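Local coordinates for ferredoxin--NADP reductase, apicoplast (Plasmodium falciparum, PDB 3JQQ), which transfers electrons between ferredoxin and NADP(H) in the apicoplast, using a bound FAD, and may serve the last step of isoprenoid precursor synthesis, at residues Ile24-Pro29 and Asn33-Leu38; Val116-His121 and Gly140-Leu145; Thr180-Tyr185 and Ile213-Tyr218. The protein carries 1 engineered substitution. All coordinates share one frame; numbering follows the deposited sequence.

Contact 1 (Ile24-Pro29 and Asn33-Leu38); sequences INLVRP and NEVYHL
Leu26 lies across His37 at a slant, its CG 3.5 Å from His37 CB, and one methyl, CD1, packs against Val35 CG2. Ile24 and His37 run alongside each other and point the same way, with Ile24 CD1 3.8 Å from His37 CD2. The imidazole is directed there because CG stands trans to the backbone N (chi1 163°), and its ND1 is hydrogen-bonded to Tyr225 OH. Val27 meets Val35 at about a right angle, CG1 to CG1 at 3.5 Å, while the other methyl, Val27 CG2, rests 3.3 Å from Asn33 O. These residues form the turn end of the beta hairpin of strands 16-25 and 35-41 in the FAD-binding domain; Val27 and Asn33, the latter part of the adenosine-2'-5'-diphosphate pocket, lie in its connection. Ile24 and His37 form a hydrogen-bonded pair: His37 N donates to Ile24 O at 2.7 Å, and Ile24 N returns a more bent bond (147° at the hydrogen) to His37 O. Past the strand end, Leu26 N reaches Val35 O at 2.9 Å, nearly straight at 174°. On the face carrying Asn25, Tyr36 OH donates to Glu34 OE2 at 2.7 Å, on the carboxylate's anti lone pair; Lys143 salt-bridges the same oxygen.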
loop_
_atom_site.group_PDB
_atom_site.type_symbol
_atom_site.label_atom_id
_atom_site.label_comp_id
_atom_site.label_asym_id
_atom_site.label_seq_id
_atom_site.Cartn_x
_atom_site.Cartn_y
_atom_site.Cartn_z
ATOM N N ILE B 24 16.955 -9.979 -12.716
ATOM C CA ILE B 24 16.597 -11.367 -12.476
ATOM C C ILE B 24 15.184 -11.518 -11.925
ATOM O O ILE B 24 14.797 -10.824 -10.984
ATOM C CB ILE B 24 17.575 -12.005 -11.470
ATOM C CG1 ILE B 24 18.964 -12.161 -12.094
ATOM C CG2 ILE B 24 17.038 -13.337 -10.974
ATOM C CD1 ILE B 24 20.048 -12.501 -11.087
ATOM N N ASN B 25 14.420 -12.434 -12.511
ATOM C CA ASN B 25 13.101 -12.762 -11.989
ATOM C C ASN B 25 13.263 -13.502 -10.664
ATOM O O ASN B 25 13.823 -14.598 -10.624
ATOM C CB ASN B 25 12.326 -13.607 -13.000
ATOM C CG ASN B 25 10.877 -13.817 -12.606
ATOM O OD1 ASN B 25 10.426 -13.343 -11.561
ATOM N ND2 ASN B 25 10.139 -14.532 -13.445
ATOM N N LEU B 26 12.785 -12.887 -9.584
ATOM C CA LEU B 26 12.995 -13.396 -8.224
ATOM C C LEU B 26 11.986 -14.447 -7.781
ATOM O O LEU B 26 12.238 -15.192 -6.832
ATOM C CB LEU B 26 12.989 -12.248 -7.211
ATOM C CG LEU B 26 14.339 -11.688 -6.770
ATOM C CD1 LEU B 26 14.146 -10.634 -5.687
ATOM C CD2 LEU B 26 15.245 -12.810 -6.275
ATOM N N VAL B 27 10.840 -14.496 -8.446
ATOM C CA VAL B 27 9.821 -15.476 -8.099
ATOM C C VAL B 27 9.807 -16.644 -9.076
ATOM O O VAL B 27 10.446 -16.605 -10.128
ATOM C CB VAL B 27 8.412 -14.853 -8.028
ATOM C CG1 VAL B 27 8.315 -13.889 -6.852
ATOM C CG2 VAL B 27 8.071 -14.158 -9.337
ATOM N N ARG B 28 9.065 -17.681 -8.712
ATOM C CA ARG B 28 8.963 -18.874 -9.527
ATOM C C ARG B 28 7.539 -18.995 -10.074
ATOM O O ARG B 28 6.624 -18.350 -9.565
ATOM C CB ARG B 28 9.415 -20.092 -8.714
ATOM C CG ARG B 28 10.905 -20.007 -8.362
ATOM C CD ARG B 28 11.296 -20.809 -7.131
ATOM N NE ARG B 28 10.683 -20.298 -5.907
ATOM C CZ ARG B 28 11.010 -19.150 -5.318
ATOM N NH1 ARG B 28 11.947 -18.369 -5.843
ATOM N NH2 ARG B 28 10.391 -18.780 -4.207
ATOM N N PRO B 29 7.356 -19.806 -11.129
ATOM C CA PRO B 29 6.155 -19.814 -11.973
ATOM C C PRO B 29 4.801 -19.773 -11.257
ATOM O O PRO B 29 3.884 -19.106 -11.736
ATOM C CB PRO B 29 6.301 -21.115 -12.767
ATOM C CG PRO B 29 7.772 -21.296 -12.887
ATOM C CD PRO B 29 8.351 -20.794 -11.586
ATOM N N ASN B 33 2.941 -12.922 -8.646
ATOM C CA ASN B 33 3.704 -11.685 -8.628
ATOM C C ASN B 33 4.794 -11.622 -9.685
ATOM O O ASN B 33 5.255 -12.646 -10.190
ATOM C CB ASN B 33 4.334 -11.481 -7.250
ATOM C CG ASN B 33 3.302 -11.293 -6.170
ATOM O OD1 ASN B 33 2.269 -10.659 -6.388
ATOM N ND2 ASN B 33 3.575 -11.834 -4.989
ATOM N N GLU B 34 5.193 -10.400 -10.013
ATOM C CA GLU B 34 6.353 -10.161 -10.849
ATOM C C GLU B 34 7.314 -9.300 -10.045
ATOM O O GLU B 34 6.973 -8.189 -9.643
ATOM C CB GLU B 34 5.952 -9.443 -12.139
ATOM C CG GLU B 34 7.080 -9.323 -13.156
ATOM C CD GLU B 34 6.644 -8.650 -14.444
ATOM O OE1 GLU B 34 5.484 -8.193 -14.519
ATOM O OE2 GLU B 34 7.468 -8.575 -15.381
ATOM N N VAL B 35 8.507 -9.817 -9.784
ATOM C CA VAL B 35 9.503 -9.029 -9.069
ATOM C C VAL B 35 10.923 -9.278 -9.568
ATOM O O VAL B 35 11.354 -10.420 -9.748
ATOM C CB VAL B 35 9.366 -9.160 -7.521
ATOM C CG1 VAL B 35 8.551 -10.396 -7.137
ATOM C CG2 VAL B 35 10.725 -9.147 -6.850
ATOM N N TYR B 36 11.635 -8.185 -9.817
ATOM C CA TYR B 36 12.960 -8.255 -10.406
ATOM C C TYR B 36 14.046 -7.881 -9.409
ATOM O O TYR B 36 13.940 -6.886 -8.687
ATOM C CB TYR B 36 13.038 -7.387 -11.671
ATOM C CG TYR B 36 12.215 -7.946 -12.808
ATOM C CD1 TYR B 36 10.937 -7.467 -13.073
ATOM C CD2 TYR B 36 12.700 -8.983 -13.598
ATOM C CE1 TYR B 36 10.172 -7.994 -14.102
ATOM C CE2 TYR B 36 11.943 -9.517 -14.630
ATOM C CZ TYR B 36 10.678 -9.018 -14.873
ATOM O OH TYR B 36 9.919 -9.539 -15.894
ATOM N N HIS B 37 15.077 -8.716 -9.359
ATOM C CA HIS B 37 16.279 -8.442 -8.592
ATOM C C HIS B 37 17.261 -7.716 -9.501
ATOM O O HIS B 37 17.673 -8.254 -10.530
ATOM C CB HIS B 37 16.881 -9.759 -8.098
ATOM C CG HIS B 37 18.304 -9.654 -7.642
ATOM N ND1 HIS B 37 18.651 -9.239 -6.374
ATOM C CD2 HIS B 37 19.468 -9.939 -8.275
ATOM C CE1 HIS B 37 19.966 -9.265 -6.247
ATOM N NE2 HIS B 37 20.486 -9.686 -7.387
ATOM N N LEU B 38 17.618 -6.488 -9.137
ATOM C CA LEU B 38 18.550 -5.702 -9.938
ATOM C C LEU B 38 19.938 -5.701 -9.311
ATOM O O LEU B 38 20.094 -5.339 -8.148
ATOM C CB LEU B 38 18.066 -4.254 -10.074
ATOM C CG LEU B 38 16.711 -3.958 -10.723
ATOM C CD1 LEU B 38 16.426 -2.464 -10.703
ATOM C CD2 LEU B 38 16.666 -4.489 -12.151
#

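Contact 2 (Val116-His121 and Gly140-Leu145); sequences VAIKIH and GFIKNL. With FAD (flavin-adenine dinucleotide), chain I.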
loop_
_atom_site.group_PDB
_atom_site.type_symbol
_atom_site.label_atom_id
_atom_site.label_comp_id
_atom_site.label_asym_id
_atom_site.label_seq_id
_atom_site.Cartn_x
_atom_site.Cartn_y
_atom_site.Cartn_z
ATOM N N VAL B 116 18.703 -4.846 -5.181
ATOM C CA VAL B 116 17.387 -4.290 -4.933
ATOM C C VAL B 116 16.358 -5.233 -5.547
ATOM O O VAL B 116 16.587 -5.785 -6.624
ATOM C CB VAL B 116 17.249 -2.886 -5.555
ATOM C CG1 VAL B 116 15.886 -2.721 -6.210
ATOM C CG2 VAL B 116 17.496 -1.808 -4.501
ATOM N N ALA B 117 15.245 -5.444 -4.850
ATOM C CA ALA B 117 14.168 -6.282 -5.371
ATOM C C ALA B 117 12.899 -5.462 -5.534
ATOM O O ALA B 117 12.375 -4.909 -4.564
ATOM C CB ALA B 117 13.925 -7.473 -4.463
ATOM N N ILE B 118 12.408 -5.390 -6.765
ATOM C CA ILE B 118 11.295 -4.512 -7.097
ATOM C C ILE B 118 10.100 -5.280 -7.642
ATOM O O ILE B 118 10.182 -5.926 -8.686
ATOM C CB ILE B 118 11.717 -3.441 -8.122
ATOM C CG1 ILE B 118 12.860 -2.595 -7.562
ATOM C CG2 ILE B 118 10.532 -2.559 -8.502
ATOM C CD1 ILE B 118 13.337 -1.523 -8.506
ATOM N N LYS B 119 8.994 -5.205 -6.913
ATOM C CA LYS B 119 7.724 -5.761 -7.352
ATOM C C LYS B 119 7.154 -4.859 -8.441
ATOM O O LYS B 119 7.157 -3.636 -8.308
ATOM C CB LYS B 119 6.760 -5.843 -6.164
ATOM C CG LYS B 119 5.438 -6.568 -6.427
ATOM C CD LYS B 119 4.504 -6.405 -5.228
ATOM C CE LYS B 119 3.067 -6.819 -5.543
ATOM N NZ LYS B 119 2.777 -8.235 -5.166
ATOM N N ILE B 120 6.690 -5.462 -9.529
ATOM C CA ILE B 120 6.112 -4.705 -10.630
ATOM C C ILE B 120 4.606 -4.605 -10.439
ATOM O O ILE B 120 3.893 -5.604 -10.518
ATOM C CB ILE B 120 6.438 -5.337 -11.990
ATOM C CG1 ILE B 120 7.954 -5.464 -12.167
ATOM C CG2 ILE B 120 5.830 -4.527 -13.126
ATOM C CD1 ILE B 120 8.708 -4.156 -11.991
ATOM N N HIS B 121 4.138 -3.393 -10.165
ATOM C CA HIS B 121 2.728 -3.140 -9.898
ATOM C C HIS B 121 1.935 -2.971 -11.195
ATOM O O HIS B 121 2.351 -2.243 -12.095
ATOM C CB HIS B 121 2.584 -1.904 -9.005
ATOM C CG HIS B 121 3.185 -2.074 -7.643
ATOM N ND1 HIS B 121 2.425 -2.326 -6.521
ATOM C CD2 HIS B 121 4.474 -2.050 -7.226
ATOM C CE1 HIS B 121 3.219 -2.441 -5.470
ATOM N NE2 HIS B 121 4.466 -2.277 -5.870
ATOM N N GLY B 140 6.852 0.287 -14.340
ATOM C CA GLY B 140 6.946 0.197 -15.794
ATOM C C GLY B 140 8.349 0.503 -16.287
ATOM O O GLY B 140 8.825 -0.106 -17.246
ATOM N N PHE B 141 9.013 1.447 -15.638
ATOM C CA PHE B 141 10.387 1.802 -15.973
ATOM C C PHE B 141 11.329 0.626 -15.722
ATOM O O PHE B 141 12.177 0.314 -16.558
ATOM C CB PHE B 141 10.808 3.048 -15.182
ATOM C CG PHE B 141 12.296 3.262 -15.102
ATOM C CD1 PHE B 141 13.002 3.779 -16.178
ATOM C CD2 PHE B 141 12.982 2.979 -13.931
ATOM C CE1 PHE B 141 14.367 3.988 -16.093
ATOM C CE2 PHE B 141 14.347 3.183 -13.841
ATOM C CZ PHE B 141 15.040 3.688 -14.923
ATOM N N ILE B 142 11.166 -0.046 -14.580
ATOM C CA ILE B 142 11.976 -1.219 -14.269
ATOM C C ILE B 142 11.633 -2.368 -15.207
ATOM O O ILE B 142 12.514 -3.094 -15.670
ATOM C CB ILE B 142 11.767 -1.673 -12.822
ATOM C CG1 ILE B 142 12.213 -0.567 -11.865
ATOM C CG2 ILE B 142 12.521 -2.968 -12.542
ATOM C CD1 ILE B 142 11.567 -0.659 -10.499
ATOM N N LYS B 143 10.344 -2.519 -15.483
ATOM C CA LYS B 143 9.860 -3.543 -16.392
ATOM C C LYS B 143 10.658 -3.472 -17.681
ATOM O O LYS B 143 11.142 -4.482 -18.188
ATOM C CB LYS B 143 8.386 -3.289 -16.706
ATOM C CG LYS B 143 7.526 -4.526 -16.842
ATOM C CD LYS B 143 8.057 -5.507 -17.866
ATOM C CE LYS B 143 6.971 -6.508 -18.244
ATOM N NZ LYS B 143 7.496 -7.899 -18.319
ATOM N N ASN B 144 10.801 -2.255 -18.192
ATOM C CA ASN B 144 11.434 -2.010 -19.485
ATOM C C ASN B 144 12.961 -1.908 -19.433
ATOM O O ASN B 144 13.611 -1.826 -20.473
ATOM C CB ASN B 144 10.836 -0.756 -20.130
ATOM C CG ASN B 144 9.365 -0.923 -20.475
ATOM O OD1 ASN B 144 8.993 -1.828 -21.221
ATOM N ND2 ASN B 144 8.525 -0.049 -19.934
ATOM N N LEU B 145 13.530 -1.919 -18.232
ATOM C CA LEU B 145 14.982 -1.796 -18.077
ATOM C C LEU B 145 15.754 -2.909 -18.781
ATOM O O LEU B 145 15.390 -4.085 -18.696
ATOM C CB LEU B 145 15.381 -1.758 -16.597
ATOM C CG LEU B 145 15.494 -0.390 -15.917
ATOM C CD1 LEU B 145 15.743 -0.550 -14.418
ATOM C CD2 LEU B 145 16.592 0.443 -16.558
HETATM P PA FAD I . 2.939 4.235 -8.451
HETATM O O1A FAD I . 3.568 5.219 -7.494
HETATM O O2A FAD I . 2.923 4.786 -9.858
HETATM O O5B FAD I . 1.457 3.838 -7.950
HETATM C C5B FAD I . 1.269 3.172 -6.719
HETATM C C4B FAD I . 0.256 2.040 -6.867
HETATM O O4B FAD I . -0.953 2.518 -7.432
HETATM C C3B FAD I . 0.773 0.954 -7.792
HETATM O O3B FAD I . 0.338 -0.291 -7.301
HETATM C C2B FAD I . 0.087 1.241 -9.112
HETATM O O2B FAD I . -0.175 0.049 -9.817
HETATM C C1B FAD I . -1.201 1.932 -8.699
HETATM N N9A FAD I . -1.606 2.980 -9.655
HETATM C C8A FAD I . -0.848 4.029 -10.106
HETATM N N7A FAD I . -1.600 4.762 -10.963
HETATM C C5A FAD I . -2.823 4.198 -11.058
HETATM C C6A FAD I . -3.958 4.537 -11.784
HETATM N N6A FAD I . -3.928 5.555 -12.642
HETATM N N1A FAD I . -5.086 3.751 -11.678
HETATM C C2A FAD I . -5.080 2.643 -10.857
HETATM N N3A FAD I . -3.948 2.313 -10.142
HETATM C C4A FAD I . -2.838 3.079 -10.240
HETATM N N1 FAD I . 8.999 -1.592 -3.170
HETATM C C2 FAD I . 9.641 -2.684 -3.711
HETATM O O2 FAD I . 9.171 -3.221 -4.714
HETATM N N3 FAD I . 10.798 -3.167 -3.131
HETATM C C4 FAD I . 11.315 -2.562 -2.005
HETATM O O4 FAD I . 12.343 -2.995 -1.489
HETATM C C4X FAD I . 10.668 -1.462 -1.458
HETATM N N5 FAD I . 11.183 -0.853 -0.333
HETATM C C5X FAD I . 10.530 0.238 0.199
HETATM C C6 FAD I . 11.050 0.851 1.335
HETATM C C7 FAD I . 10.408 1.951 1.883
HETATM C C7M FAD I . 10.973 2.610 3.110
HETATM C C8 FAD I . 9.242 2.435 1.289
HETATM C C8M FAD I . 8.527 3.625 1.868
HETATM C C9 FAD I . 8.725 1.820 0.156
HETATM C C9A FAD I . 9.362 0.720 -0.395
HETATM N N10 FAD I . 8.843 0.118 -1.531
HETATM C C10 FAD I . 9.503 -0.978 -2.048
HETATM C "C1'" FAD I . 7.685 0.727 -2.297
HETATM C "C2'" FAD I . 8.148 1.439 -3.576
HETATM O "O2'" FAD I . 8.893 2.578 -3.222
HETATM C "C3'" FAD I . 7.034 1.934 -4.511
HETATM O "O3'" FAD I . 5.983 2.519 -3.773
HETATM C "C4'" FAD I . 6.480 0.858 -5.443
HETATM O "O4'" FAD I . 7.501 0.452 -6.326
HETATM C "C5'" FAD I . 5.324 1.411 -6.271
HETATM O "O5'" FAD I . 5.829 2.480 -7.037
HETATM P P FAD I . 5.320 2.761 -8.538
HETATM O O1P FAD I . 5.853 4.095 -9.006
HETATM O O2P FAD I . 5.724 1.652 -9.484
HETATM O O3P FAD I . 3.719 2.828 -8.398
#
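Ala117 O accepts the flavin N3 proton over 2.8 Å, at 160° at the hydrogen, and two residues on, Lys119 N donates to flavin O2 at 3.0 Å. This pair of backbone bonds reads the pyrimidine edge of the isoalloxazine and helps to place it against strand 114-123. The amine of Lys119 forms a salt bridge with a phosphate oxygen of the bound adenosine-2'-5'-diphosphate and a hydrogen bond to Asn33 OD1. Ile118 and Ile120 project toward helix 137-144, packing it on the antiparallel sheet of the FAD-binding domain; Tyr137 N and Cys138 N of that helix also bond FAD, so both elements serve the cofactor. Ile142 enters obliquely: its CB lies 4.0 Å from Ile120 CD1, and its CD1 is directed at Ile118, although the modelled spacing there is too short to be trusted. A chi1 of -57° turns Ile120 CG1 away from the carbonyl carbon, while CG2 meets Lys143 CG at 4.1 Å, the two side chains crossing at about a right angle. Lys143 leads its amine away to Glu34. Strand 35-41 pairs with 114-123 along one edge, strand 53-56 supplies Ile56 against Ile118 and Phe141, and Tyr135 of strand 134-135 touches both Ile120 and Lys143.

Contact 3 (Thr180-Tyr185 and Ile213-Tyr218); sequences TGISPY and IYYGVY. With A2P (adenosine-2'-5'-diphosphate), chain J.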
loop_
_atom_site.group_PDB
_atom_site.type_symbol
_atom_site.label_atom_id
_atom_site.label_comp_id
_atom_site.label_asym_id
_atom_site.label_seq_id
_atom_site.Cartn_x
_atom_site.Cartn_y
_atom_site.Cartn_z
ATOM N N THR B 180 8.378 -7.880 -0.316
ATOM C CA THR B 180 9.709 -7.311 -0.514
ATOM C C THR B 180 10.319 -6.826 0.794
ATOM O O THR B 180 11.455 -6.354 0.826
ATOM C CB THR B 180 9.692 -6.154 -1.530
ATOM O OG1 THR B 180 8.776 -5.142 -1.094
ATOM C CG2 THR B 180 9.275 -6.657 -2.905
ATOM N N GLY B 181 9.558 -6.953 1.875
ATOM C CA GLY B 181 10.041 -6.600 3.201
ATOM C C GLY B 181 11.145 -7.507 3.720
ATOM O O GLY B 181 11.696 -7.264 4.793
ATOM N N ILE B 182 11.478 -8.557 2.978
ATOM C CA ILE B 182 12.565 -9.428 3.416
ATOM C C ILE B 182 13.918 -8.810 3.044
ATOM O O ILE B 182 14.951 -9.156 3.614
ATOM C CB ILE B 182 12.432 -10.861 2.840
ATOM C CG1 ILE B 182 13.415 -11.817 3.525
ATOM C CG2 ILE B 182 12.635 -10.856 1.332
ATOM C CD1 ILE B 182 12.952 -12.326 4.873
ATOM N N SER B 183 13.890 -7.868 2.105
ATOM C CA SER B 183 15.107 -7.277 1.544
ATOM C C SER B 183 16.180 -6.858 2.556
ATOM O O SER B 183 17.317 -7.320 2.469
ATOM C CB SER B 183 14.764 -6.116 0.607
ATOM O OG SER B 183 14.407 -6.601 -0.676
ATOM N N PRO B 184 15.838 -5.976 3.509
ATOM C CA PRO B 184 16.870 -5.554 4.455
ATOM C C PRO B 184 17.351 -6.701 5.342
ATOM O O PRO B 184 18.458 -6.643 5.878
ATOM C CB PRO B 184 16.163 -4.489 5.300
ATOM C CG PRO B 184 14.714 -4.808 5.179
ATOM C CD PRO B 184 14.538 -5.342 3.785
ATOM N N TYR B 185 16.526 -7.732 5.497
ATOM C CA TYR B 185 16.920 -8.890 6.290
ATOM C C TYR B 185 17.938 -9.736 5.534
ATOM O O TYR B 185 18.824 -10.345 6.137
ATOM C CB TYR B 185 15.701 -9.727 6.686
ATOM C CG TYR B 185 14.668 -8.959 7.481
ATOM C CD1 TYR B 185 13.311 -9.122 7.233
ATOM C CD2 TYR B 185 15.050 -8.063 8.472
ATOM C CE1 TYR B 185 12.362 -8.423 7.957
ATOM C CE2 TYR B 185 14.109 -7.355 9.201
ATOM C CZ TYR B 185 12.766 -7.540 8.940
ATOM O OH TYR B 185 11.824 -6.838 9.663
ATOM N N ILE B 213 13.062 -15.837 11.873
ATOM C CA ILE B 213 12.452 -15.106 10.777
ATOM C C ILE B 213 11.001 -15.510 10.562
ATOM O O ILE B 213 10.687 -16.692 10.423
ATOM C CB ILE B 213 13.241 -15.301 9.472
ATOM C CG1 ILE B 213 14.726 -15.021 9.713
ATOM C CG2 ILE B 213 12.689 -14.404 8.374
ATOM C CD1 ILE B 213 15.521 -14.809 8.450
ATOM N N TYR B 214 10.122 -14.515 10.551
ATOM C CA TYR B 214 8.717 -14.726 10.242
ATOM C C TYR B 214 8.417 -14.011 8.934
ATOM O O TYR B 214 8.486 -12.784 8.858
ATOM C CB TYR B 214 7.830 -14.185 11.363
ATOM C CG TYR B 214 8.075 -14.829 12.710
ATOM C CD1 TYR B 214 8.815 -14.177 13.688
ATOM C CD2 TYR B 214 7.561 -16.084 13.004
ATOM C CE1 TYR B 214 9.036 -14.761 14.924
ATOM C CE2 TYR B 214 7.779 -16.675 14.235
ATOM C CZ TYR B 214 8.516 -16.009 15.190
ATOM O OH TYR B 214 8.732 -16.595 16.415
ATOM N N TYR B 215 8.091 -14.779 7.902
ATOM C CA TYR B 215 8.019 -14.236 6.556
ATOM C C TYR B 215 6.705 -14.609 5.883
ATOM O O TYR B 215 6.430 -15.784 5.636
ATOM C CB TYR B 215 9.224 -14.728 5.745
ATOM C CG TYR B 215 9.391 -14.118 4.370
ATOM C CD1 TYR B 215 8.854 -12.876 4.060
ATOM C CD2 TYR B 215 10.121 -14.779 3.387
ATOM C CE1 TYR B 215 9.018 -12.322 2.805
ATOM C CE2 TYR B 215 10.291 -14.234 2.129
ATOM C CZ TYR B 215 9.736 -13.004 1.844
ATOM O OH TYR B 215 9.907 -12.456 0.591
ATOM N N GLY B 216 5.896 -13.594 5.602
ATOM C CA GLY B 216 4.602 -13.791 4.964
ATOM C C GLY B 216 4.645 -13.490 3.481
ATOM O O GLY B 216 5.032 -12.397 3.065
ATOM N N VAL B 217 4.259 -14.479 2.683
ATOM C CA VAL B 217 4.172 -14.332 1.239
ATOM C C VAL B 217 2.961 -15.120 0.756
ATOM O O VAL B 217 2.328 -15.828 1.539
ATOM C CB VAL B 217 5.452 -14.830 0.535
ATOM C CG1 VAL B 217 6.616 -13.894 0.822
ATOM C CG2 VAL B 217 5.781 -16.253 0.963
ATOM N N TYR B 218 2.633 -14.997 -0.526
ATOM C CA TYR B 218 1.451 -15.666 -1.075
ATOM C C TYR B 218 1.570 -17.194 -1.068
ATOM O O TYR B 218 0.685 -17.890 -0.567
ATOM C CB TYR B 218 1.144 -15.165 -2.488
ATOM C CG TYR B 218 -0.066 -15.826 -3.109
ATOM C CD1 TYR B 218 -1.350 -15.500 -2.689
ATOM C CD2 TYR B 218 0.073 -16.780 -4.099
ATOM C CE1 TYR B 218 -2.462 -16.105 -3.247
ATOM C CE2 TYR B 218 -1.034 -17.392 -4.665
ATOM C CZ TYR B 218 -2.298 -17.051 -4.238
ATOM O OH TYR B 218 -3.404 -17.651 -4.792
HETATM P P1 A2P J . -2.567 -11.449 0.346
HETATM O O1P A2P J . -3.821 -11.604 1.169
HETATM O O2P A2P J . -2.387 -10.071 -0.246
HETATM O O3P A2P J . -2.316 -12.584 -0.618
HETATM P P2 A2P J . 2.492 -8.088 -1.225
HETATM O O4P A2P J . 3.817 -7.546 -0.745
HETATM O O5P A2P J . 1.404 -7.048 -1.373
HETATM O O6P A2P J . 2.605 -9.054 -2.380
HETATM O "O5'" A2P J . 1.983 -9.003 -0.002
HETATM C "C5'" A2P J . 2.914 -9.796 0.733
HETATM C "C4'" A2P J . 2.154 -10.747 1.648
HETATM O "O4'" A2P J . 1.566 -10.015 2.730
HETATM C "C3'" A2P J . 1.012 -11.435 0.913
HETATM O "O3'" A2P J . 0.979 -12.808 1.315
HETATM C "C2'" A2P J . -0.237 -10.740 1.409
HETATM O "O2'" A2P J . -1.374 -11.599 1.418
HETATM C "C1'" A2P J . 0.200 -10.426 2.829
HETATM N N9 A2P J . -0.708 -9.459 3.496
HETATM C C8 A2P J . -1.730 -8.791 2.926
HETATM N N7 A2P J . -2.367 -8.009 3.835
HETATM C C5 A2P J . -1.749 -8.185 5.020
HETATM C C6 A2P J . -1.905 -7.668 6.401
HETATM N N6 A2P J . -2.878 -6.779 6.710
HETATM N N1 A2P J . -1.045 -8.110 7.346
HETATM C C2 A2P J . -0.070 -8.991 7.059
HETATM N N3 A2P J . 0.129 -9.501 5.831
HETATM C C4 A2P J . -0.663 -9.145 4.791
#
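In the NAD-binding domain, the 3-10 turn at 180-182 leads into helix 183-192 of a beta-alpha-beta crossover between the parallel, neighbouring strands 173-178 and 211-217. Here Ile182 sets its branched side chain over one face of the Tyr215 ring. Ile182 CB stands 3.9 Å from the ring centroid and 26° off the normal, a CH-pi contact displaced toward the hydroxyl end, with CB 3.6 Å from Tyr215 CZ. The branches divide the ring between them: CG2 approaches Tyr215 OH at 3.2 Å, while CD1 reaches back over CG and CD2 and touches Ile213 CG2 at 4.1 Å. With chi1 -173° the Tyr215 ring extends opposite the backbone N and stands up to the 3-10 turn; Val217 CG1 backs its other face 3.3 Å from the plane. Further along, the strand end borders adenosine-2'-5'-diphosphate, with Tyr218 N 3.3 Å from ligand O3' and a phosphate oxygen in the plane at the Tyr218 ring edge. The buried Tyr215 hydroxyl is hydrogen-bonded with Gly179 O and Leu224 N. With both faces covered, the ring probably has little freedom to turn: the contact with Ile182 is dispersive and gives it shape, while the hydroxyl's bonds give direction.

Contact 1 is a surface contact, whereas contacts 2 and 3 are buried. Contacts 1 and 2 share one antiparallel sheet: their strands 35-41 and 114-123 are neighbours, joined by probable backbone bonds such as Glu34 O to Ile120 N at 2.7 Å. Contact 3 lies in the other domain, about 18 Å from contact 2 between centres, yet touches it where Ala117 CB comes 3.9 Å from Ser183 OG. Backbone bonds run across contact 1, with side-chain packing beside them, as in a hairpin; contacts 2 and 3 join a strand to a helical element through side-chain packing, aliphatic in contact 2 and aliphatic on an aromatic face in contact 3. Backbone groups of 116-121 bond the flavin; Thr180 of contact 3 also touches FAD.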